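Local coordinates for xanthomonas outer protein D (Xanthomonas euvesicatoria, PDB 2OIV), which is a type III secreted effector whose catalytic fragment acts as a cysteine protease that removes SUMO from modified proteins, at residues 77-82 with 89-94. Sequence-based numbering, arbitrary orientation.
Sequences SLLVVD and VAAYHY
His93 carries CG opposite its backbone N (chi1 -173°), whereas Ser77 sets OG between its own N and carbonyl carbon (chi1 70°); together these rotations bring OG to the edge of the imidazole, in the ring plane, where Ser77 OG and His93 NE2 share a hydrogen bond of 2.7 Å. The pair lies toward the open end of an antiparallel beta hairpin, strands 75-82 and 90-94, in the central sheet of the Ulp1-type protease domain. The hairpin illustrates how a regular backbone ladder can carry two differently equipped faces. Leu78, Val80 and Asp82 form hydrogen-bonded pairs with Tyr94, Tyr92 and Ala90, and the tightest of the six bonds, Val80 N to Tyr92 O at 2.7 Å, is nearly straight (170°). Between them, Leu79 and Val81 face His93 and Ala91 as non-hydrogen-bonded pairs.

On the face of Leu78 and Val80, both tyrosines hold CG beside the backbone N, and their rings run lengthwise along the sheet toward the Asp82 end. Tyr94 lies alongside Leu78 and presents its ring edge to Val80, whose CG2 is 3.8 Å from Tyr94 CE2; helix 136-153 covers this face through Ile144 and Leu147. The phenol oxygens of Tyr92 and Tyr94 both reach Arg162, at NE and the carbonyl O respectively. Helix 103-114 packs against the other face, where Leu79 touches Ala111.

Polar grips fix the imidazole at two corners: His93 ND1 bonds Glu124 OE1 on strand 123-125, and Ser77 OG, itself bonded to Gln104 NE2, is the partner of His93 NE2. The side chain of His93 also touches the probable triad of His75, Asp95 and Cys136, consistent with a second-shell position. At the far end, Asp82 OD1 forms a salt bridge with Arg84, while one water spans the strands, donating to Asp82 OD2 at 2.7 Å and hydrogen-bonded to Tyr92 OH at 2.8 Å.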
loop_
_atom_site.group_PDB
_atom_site.type_symbol
_atom_site.label_atom_id
_atom_site.label_comp_id
_atom_site.label_asym_id
_atom_site.label_seq_id
_atom_site.Cartn_x
_atom_site.Cartn_y
_atom_site.Cartn_z
ATOM N N SER A 77 1.922 -8.141 -2.020
ATOM C CA SER A 77 2.707 -7.029 -2.608
ATOM C C SER A 77 2.058 -5.670 -2.274
ATOM O O SER A 77 0.998 -5.608 -1.660
ATOM C CB SER A 77 2.826 -7.201 -4.116
ATOM O OG SER A 77 1.574 -6.979 -4.747
ATOM N N LEU A 78 2.704 -4.569 -2.638
ATOM C CA LEU A 78 2.254 -3.269 -2.120
ATOM C C LEU A 78 2.078 -2.328 -3.320
ATOM O O LEU A 78 3.032 -2.120 -4.120
ATOM C CB LEU A 78 3.273 -2.703 -1.175
ATOM C CG LEU A 78 3.048 -1.227 -0.718
ATOM C CD1 LEU A 78 1.695 -1.116 0.075
ATOM C CD2 LEU A 78 4.236 -0.809 0.132
ATOM N N LEU A 79 0.879 -1.817 -3.490
ATOM C CA LEU A 79 0.702 -0.727 -4.472
ATOM C C LEU A 79 0.638 0.604 -3.724
ATOM O O LEU A 79 -0.153 0.807 -2.781
ATOM C CB LEU A 79 -0.541 -0.922 -5.332
ATOM C CG LEU A 79 -0.936 0.174 -6.346
ATOM C CD1 LEU A 79 0.102 0.168 -7.516
ATOM C CD2 LEU A 79 -2.315 -0.210 -6.891
ATOM N N VAL A 80 1.413 1.556 -4.180
ATOM C CA VAL A 80 1.337 2.900 -3.571
ATOM C C VAL A 80 0.865 3.919 -4.609
ATOM O O VAL A 80 1.417 4.006 -5.701
ATOM C CB VAL A 80 2.694 3.370 -2.953
ATOM C CG1 VAL A 80 2.550 4.801 -2.369
ATOM C CG2 VAL A 80 3.201 2.373 -1.886
ATOM N N VAL A 81 -0.176 4.683 -4.266
ATOM C CA VAL A 81 -0.736 5.696 -5.176
ATOM C C VAL A 81 -0.542 7.066 -4.517
ATOM O O VAL A 81 -0.889 7.253 -3.344
ATOM C CB VAL A 81 -2.245 5.478 -5.478
ATOM C CG1 VAL A 81 -2.855 6.669 -6.330
ATOM C CG2 VAL A 81 -2.480 4.121 -6.203
ATOM N N ASP A 82 0.059 7.983 -5.272
ATOM C CA ASP A 82 0.284 9.373 -4.884
ATOM C C ASP A 82 -0.524 10.266 -5.865
ATOM O O ASP A 82 -0.146 10.522 -7.015
ATOM C CB ASP A 82 1.781 9.700 -4.936
ATOM C CG ASP A 82 2.104 11.191 -4.675
ATOM O OD1 ASP A 82 1.259 11.922 -4.123
ATOM O OD2 ASP A 82 3.234 11.615 -5.011
ATOM N N VAL A 89 -0.833 11.737 -11.518
ATOM C CA VAL A 89 -0.845 10.706 -10.492
ATOM C C VAL A 89 0.304 9.716 -10.689
ATOM O O VAL A 89 0.517 9.199 -11.801
ATOM C CB VAL A 89 -2.174 9.883 -10.463
ATOM C CG1 VAL A 89 -2.127 8.878 -9.280
ATOM C CG2 VAL A 89 -3.379 10.802 -10.331
ATOM N N ALA A 90 1.039 9.441 -9.606
ATOM C CA ALA A 90 2.113 8.477 -9.669
ATOM C C ALA A 90 1.721 7.245 -8.875
ATOM O O ALA A 90 1.082 7.349 -7.813
ATOM C CB ALA A 90 3.442 9.088 -9.173
ATOM N N ALA A 91 2.107 6.078 -9.395
ATOM C CA ALA A 91 1.809 4.807 -8.776
ATOM C C ALA A 91 3.033 3.901 -8.832
ATOM O O ALA A 91 3.804 3.876 -9.837
ATOM C CB ALA A 91 0.547 4.130 -9.440
ATOM N N TYR A 92 3.196 3.149 -7.756
ATOM C CA TYR A 92 4.359 2.272 -7.543
ATOM C C TYR A 92 3.911 0.899 -7.084
ATOM O O TYR A 92 3.152 0.782 -6.115
ATOM C CB TYR A 92 5.267 2.901 -6.509
ATOM C CG TYR A 92 5.591 4.362 -6.811
ATOM C CD1 TYR A 92 6.680 4.706 -7.653
ATOM C CD2 TYR A 92 4.801 5.398 -6.288
ATOM C CE1 TYR A 92 7.007 6.052 -7.907
ATOM C CE2 TYR A 92 5.119 6.727 -6.523
ATOM C CZ TYR A 92 6.205 7.050 -7.346
ATOM O OH TYR A 92 6.440 8.367 -7.563
ATOM N N HIS A 93 4.366 -0.140 -7.786
ATOM C CA HIS A 93 4.119 -1.506 -7.379
ATOM C C HIS A 93 5.414 -2.207 -6.903
ATOM O O HIS A 93 6.378 -2.416 -7.687
ATOM C CB HIS A 93 3.403 -2.327 -8.449
ATOM C CG HIS A 93 2.991 -3.694 -7.953
ATOM N ND1 HIS A 93 3.253 -4.853 -8.640
ATOM C CD2 HIS A 93 2.353 -4.070 -6.812
ATOM C CE1 HIS A 93 2.786 -5.889 -7.960
ATOM N NE2 HIS A 93 2.221 -5.439 -6.854
ATOM N N TYR A 94 5.444 -2.507 -5.617
ATOM C CA TYR A 94 6.561 -3.268 -5.005
ATOM C C TYR A 94 6.191 -4.724 -4.795
ATOM O O TYR A 94 5.245 -5.032 -4.061
ATOM C CB TYR A 94 6.944 -2.681 -3.650
ATOM C CG TYR A 94 7.212 -1.192 -3.654
ATOM C CD1 TYR A 94 8.505 -0.712 -3.736
ATOM C CD2 TYR A 94 6.156 -0.267 -3.539
ATOM C CE1 TYR A 94 8.759 0.689 -3.778
ATOM C CE2 TYR A 94 6.397 1.128 -3.513
ATOM C CZ TYR A 94 7.704 1.593 -3.646
ATOM O OH TYR A 94 7.944 2.953 -3.639
HETATM O O HOH W 1 5.450 10.152 -5.667
#